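Local coordinates for PrgZ (Enterococcus faecalis, PDB 4FAJ), which binds the peptide sex pheromone cCF10 outside the cell as a membrane-anchored substrate-binding protein, probably handing it on for peptide import, at residues K542-V546 with K559-K564; Q60-A66 with M269-Q275. One frame throughout, in Å; residues are numbered along the deposited sequence.

Contact 1. Residues K542-V546 with K559-K564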
# COMPACT_ATOMS: atom_id res chain seq x y z
N LYS A 542 2.07 4.81 28.04
CA LYS A 542 2.19 3.43 28.55
C LYS A 542 2.49 2.40 27.43
O LYS A 542 2.99 1.31 27.72
CB LYS A 542 0.92 3.02 29.30
CG LYS A 542 -0.27 2.74 28.37
CD LYS A 542 -1.62 2.65 29.08
CE LYS A 542 -2.71 2.35 28.05
NZ LYS A 542 -4.12 2.45 28.54
N ILE A 543 2.16 2.74 26.18
CA ILE A 543 2.41 1.85 25.05
C ILE A 543 3.89 1.83 24.70
O ILE A 543 4.46 2.86 24.35
CB ILE A 543 1.65 2.31 23.76
CG1 ILE A 543 0.14 2.42 24.02
CG2 ILE A 543 1.95 1.37 22.58
CD1 ILE A 543 -0.46 1.27 24.74
N LYS A 544 4.50 0.65 24.78
CA LYS A 544 5.91 0.49 24.46
C LYS A 544 6.17 -0.51 23.34
O LYS A 544 5.39 -1.45 23.13
CB LYS A 544 6.70 -0.00 25.69
CG LYS A 544 6.46 0.75 26.97
CD LYS A 544 6.91 2.18 26.92
CE LYS A 544 6.57 2.87 28.24
NZ LYS A 544 6.94 4.30 28.21
N ASN A 545 7.26 -0.27 22.62
CA ASN A 545 7.85 -1.23 21.69
C ASN A 545 6.99 -1.63 20.50
O ASN A 545 7.04 -2.78 20.07
CB ASN A 545 8.30 -2.48 22.43
CG ASN A 545 9.57 -3.06 21.86
OD1 ASN A 545 10.29 -2.39 21.13
ND2 ASN A 545 9.86 -4.32 22.18
N VAL A 546 6.22 -0.70 19.98
CA VAL A 546 5.49 -0.92 18.74
C VAL A 546 6.42 -0.50 17.61
O VAL A 546 6.99 0.58 17.66
CB VAL A 546 4.23 -0.08 18.69
CG1 VAL A 546 3.60 -0.17 17.32
CG2 VAL A 546 3.25 -0.54 19.79
N LYS A 559 6.01 -7.26 19.67
CA LYS A 559 6.72 -7.08 20.93
C LYS A 559 6.13 -5.95 21.77
O LYS A 559 6.72 -5.53 22.77
CB LYS A 559 8.21 -6.85 20.67
CG LYS A 559 8.94 -8.06 20.09
CD LYS A 559 10.46 -7.80 20.00
CE LYS A 559 11.18 -8.78 19.06
NZ LYS A 559 11.91 -9.87 19.79
N MET A 560 4.94 -5.49 21.39
CA MET A 560 4.22 -4.45 22.13
C MET A 560 4.01 -4.85 23.59
O MET A 560 3.76 -6.02 23.88
CB MET A 560 2.86 -4.20 21.47
CG MET A 560 1.96 -3.17 22.13
SD MET A 560 0.43 -2.97 21.18
CE MET A 560 -0.39 -1.72 22.16
N ARG A 561 4.11 -3.88 24.50
CA ARG A 561 3.76 -4.10 25.91
C ARG A 561 3.24 -2.82 26.57
O ARG A 561 3.47 -1.72 26.07
CB ARG A 561 4.96 -4.64 26.69
CG ARG A 561 6.08 -3.65 26.91
CD ARG A 561 7.25 -4.28 27.65
NE ARG A 561 8.14 -3.26 28.20
CZ ARG A 561 9.15 -2.69 27.54
NH1 ARG A 561 9.44 -3.04 26.30
NH2 ARG A 561 9.89 -1.76 28.15
N ILE A 562 2.53 -2.98 27.68
CA ILE A 562 1.97 -1.86 28.43
C ILE A 562 2.76 -1.72 29.73
O ILE A 562 2.84 -2.67 30.51
CB ILE A 562 0.47 -2.07 28.76
CG1 ILE A 562 -0.35 -2.42 27.51
CG2 ILE A 562 -0.12 -0.83 29.43
CD1 ILE A 562 -0.24 -1.39 26.39
N GLU A 563 3.35 -0.55 29.94
CA GLU A 563 4.07 -0.23 31.17
C GLU A 563 3.41 0.95 31.87
O GLU A 563 3.37 2.05 31.30
CB GLU A 563 5.52 0.16 30.87
CG GLU A 563 6.45 -0.99 30.53
CD GLU A 563 7.93 -0.60 30.66
OE1 GLU A 563 8.23 0.58 30.98
OE2 GLU A 563 8.79 -1.47 30.44
N LYS A 564 2.92 0.75 33.09
CA LYS A 564 2.32 1.82 33.92
C LYS A 564 1.17 2.57 33.24
O LYS A 564 -0.01 2.29 33.49
CB LYS A 564 3.39 2.82 34.37
CG LYS A 564 4.43 2.23 35.30
CD LYS A 564 5.40 3.30 35.81
CE LYS A 564 6.33 2.74 36.88
NZ LYS A 564 5.62 2.46 38.16
O HOH W 1 6.51 -4.73 18.07
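Three main-chain hydrogen bonds hold the short antiparallel pair together. Lys544 and Arg561 form a hydrogen-bonded pair, Lys544 N to Arg561 O at 2.9 Å and Arg561 N to Lys544 O at 3.1 Å, and Glu563 N reaches Lys542 O at 2.9 Å. Between them Ile543 faces Ile562 as a non-hydrogen-bonded pair. At Asn545, whose positive phi (63°) takes the chain out of strand geometry, a water links the two backbones, donating to Asn545 O (2.8 Å) and accepting from Lys559 N (3.0 Å).

Apolar side chains gather on the face of Ile543 and Ile562: Met560 puts CE 3.9 Å from Ile543 CG2 and CG 3.7 Å from Val546 CG2. The other face is polar. There Lys544 CB lies over one face of the Arg561 guanidinium, while Arg561 NH2 makes a salt bridge to Glu563 OE2 (2.6 Å), just past the end of strand 561-562.

Two lysines reach outward, Lys542 to a salt bridge with Asp293 and Lys559 to a hydrogen bond with the zinc ligand Asp266. This two-stranded pair at the C-terminal end rests against the loops that lead into strands 61-66 and 271-276, Ile562 on Val58 and Gln60, and Met560 on Met269.

Contact 2. Residues Q60-A66 with M269-Q275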
# COMPACT_ATOMS: atom_id res chain seq x y z
N GLN A 60 -2.20 -6.45 29.95
CA GLN A 60 -1.56 -6.23 28.65
C GLN A 60 -2.61 -6.20 27.56
O GLN A 60 -2.73 -7.13 26.75
CB GLN A 60 -0.49 -7.29 28.38
CG GLN A 60 0.63 -7.32 29.43
CD GLN A 60 1.46 -6.04 29.46
OE1 GLN A 60 1.46 -5.31 30.45
NE2 GLN A 60 2.16 -5.76 28.38
N VAL A 61 -3.37 -5.11 27.52
CA VAL A 61 -4.44 -4.93 26.54
C VAL A 61 -4.43 -3.48 26.07
O VAL A 61 -4.05 -2.58 26.82
CB VAL A 61 -5.82 -5.30 27.14
CG1 VAL A 61 -6.95 -4.88 26.21
CG2 VAL A 61 -5.89 -6.79 27.43
N ALA A 62 -4.84 -3.26 24.82
CA ALA A 62 -4.92 -1.91 24.27
C ALA A 62 -6.05 -1.85 23.26
O ALA A 62 -6.45 -2.88 22.71
CB ALA A 62 -3.61 -1.51 23.59
N THR A 63 -6.52 -0.63 23.02
CA THR A 63 -7.46 -0.36 21.95
C THR A 63 -6.83 0.70 21.04
O THR A 63 -6.56 1.81 21.48
CB THR A 63 -8.81 0.12 22.50
OG1 THR A 63 -9.35 -0.90 23.35
CG2 THR A 63 -9.79 0.39 21.37
N LEU A 64 -6.60 0.31 19.79
CA LEU A 64 -5.92 1.16 18.81
C LEU A 64 -6.90 1.50 17.68
O LEU A 64 -8.06 1.10 17.72
CB LEU A 64 -4.69 0.44 18.25
CG LEU A 64 -3.68 -0.12 19.28
CD1 LEU A 64 -2.54 -0.84 18.57
CD2 LEU A 64 -3.14 0.97 20.19
N THR A 65 -6.43 2.25 16.69
CA THR A 65 -7.32 2.76 15.66
C THR A 65 -6.94 2.29 14.27
O THR A 65 -5.80 1.87 14.03
CB THR A 65 -7.38 4.31 15.68
OG1 THR A 65 -6.10 4.85 15.34
CG2 THR A 65 -7.79 4.81 17.05
N ALA A 66 -7.90 2.39 13.36
CA ALA A 66 -7.74 1.99 11.97
C ALA A 66 -8.51 3.00 11.12
O ALA A 66 -9.44 3.63 11.63
CB ALA A 66 -8.31 0.58 11.76
N MET A 269 1.39 -8.95 24.75
CA MET A 269 -0.00 -8.53 24.73
C MET A 269 -0.94 -9.74 24.74
O MET A 269 -0.75 -10.69 23.99
CB MET A 269 -0.29 -7.65 23.50
CG MET A 269 0.48 -6.34 23.49
SD MET A 269 0.04 -5.21 24.83
CE MET A 269 -1.61 -4.69 24.36
N ASP A 270 -1.96 -9.68 25.60
CA ASP A 270 -3.01 -10.69 25.65
C ASP A 270 -4.00 -10.48 24.52
O ASP A 270 -4.43 -11.42 23.87
CB ASP A 270 -3.77 -10.61 26.97
CG ASP A 270 -2.90 -10.94 28.19
OD1 ASP A 270 -1.86 -11.62 28.06
OD2 ASP A 270 -3.28 -10.51 29.29
N LYS A 271 -4.37 -9.22 24.31
CA LYS A 271 -5.19 -8.86 23.17
C LYS A 271 -5.08 -7.39 22.84
O LYS A 271 -4.74 -6.55 23.69
CB LYS A 271 -6.66 -9.25 23.36
CG LYS A 271 -7.28 -8.81 24.65
CD LYS A 271 -8.82 -8.97 24.64
CE LYS A 271 -9.51 -7.62 24.41
NZ LYS A 271 -10.96 -7.70 24.01
N ILE A 272 -5.37 -7.09 21.58
CA ILE A 272 -5.39 -5.74 21.06
C ILE A 272 -6.71 -5.58 20.33
O ILE A 272 -7.05 -6.41 19.48
CB ILE A 272 -4.21 -5.48 20.10
CG1 ILE A 272 -2.90 -6.01 20.68
CG2 ILE A 272 -4.10 -3.99 19.80
CD1 ILE A 272 -1.70 -5.87 19.75
N ASN A 273 -7.46 -4.55 20.69
CA ASN A 273 -8.72 -4.18 20.04
C ASN A 273 -8.47 -3.09 19.01
O ASN A 273 -7.55 -2.29 19.15
CB ASN A 273 -9.74 -3.70 21.08
CG ASN A 273 -9.95 -4.70 22.20
OD1 ASN A 273 -9.62 -4.44 23.36
ND2 ASN A 273 -10.48 -5.85 21.84
N PHE A 274 -9.28 -3.06 17.94
CA PHE A 274 -9.17 -2.01 16.93
C PHE A 274 -10.53 -1.36 16.70
O PHE A 274 -11.55 -2.04 16.73
CB PHE A 274 -8.63 -2.58 15.62
CG PHE A 274 -7.22 -3.10 15.74
CD1 PHE A 274 -6.13 -2.30 15.42
CD2 PHE A 274 -6.99 -4.39 16.21
CE1 PHE A 274 -4.84 -2.77 15.56
CE2 PHE A 274 -5.69 -4.87 16.34
CZ PHE A 274 -4.61 -4.04 16.02
N GLN A 275 -10.52 -0.04 16.50
CA GLN A 275 -11.72 0.75 16.24
C GLN A 275 -11.47 1.67 15.05
O GLN A 275 -10.49 2.41 15.04
CB GLN A 275 -12.06 1.59 17.47
CG GLN A 275 -13.09 2.69 17.22
CD GLN A 275 -14.48 2.14 17.01
OE1 GLN A 275 -15.03 1.51 17.90
NE2 GLN A 275 -15.05 2.38 15.83
O HOH W 2 -2.30 -8.95 31.10
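Met269 folds its side chain back under the neighbouring strand, so that CE lies 3.8 Å from Ala62 CB and 3.5 Å from the carbonyl carbon C of Val61. On the same face Leu64 CD1 meets Ile272 CG2 at 3.7 Å, and Leu64 CB approaches Phe274 CE1 at 4.2 Å; these buried residues make a continuous apolar surface. Val61, Thr63, Lys271 and Asn273 point to the opposite face, where Val61 CG2 touches Lys271 CG at 3.7 Å.

The backbones run in parallel register, Val61 beside Lys271 through to Thr65 beside Gln275, with the strand axes 4.5 Å apart at closest and 32° between their directions. Such pairing joins the N-terminal strand to one about 200 residues later, making 61-66 the outermost strand of a four-stranded mixed sheet in this family 5 solute-binding protein. Hydrogen bonds alternate between the strands as parallel pairing requires: Asp270 N to Gln60 O (2.9 Å), Ala62 N to Lys271 O (weak, 3.5 Å), Asn273 N to Ala62 O (2.8 Å), Leu64 N to Asn273 O (2.8 Å), Gln275 N to Leu64 O (3.0 Å) and Ala66 N to Gln275 O (3.1 Å). At the start a water bridges Gln60 N (2.8 Å) and Asp270 OD2 (2.6 Å). Strand 252-257 pairs with the other edge of 271-276, and its Trp253 ring meets that of Phe274.

Overall arrangement
Along the chain contact 2 is complete long before contact 1 begins: strand 61-66 is the first of the modelled chain and pairs with 271-276, whereas 543-544 and 561-562 come near its very end. Their centres lie 11 Å apart, and they belong to separate sheets, the mixed one of four strands and the two-stranded C-terminal one. Met560, just before strand 561-562, packs on Ala62 (CE to CB 3.5 Å) and Met269, and Ile562 on Met269 and Gln60, so the small sheet lies against the Ala62 side of the larger one. The two modelled ends of the pheromone receptor thus share one region; in contact 1 the Lys559 side chain comes within about 4 Å of the zinc held by Asp263 and Asp266.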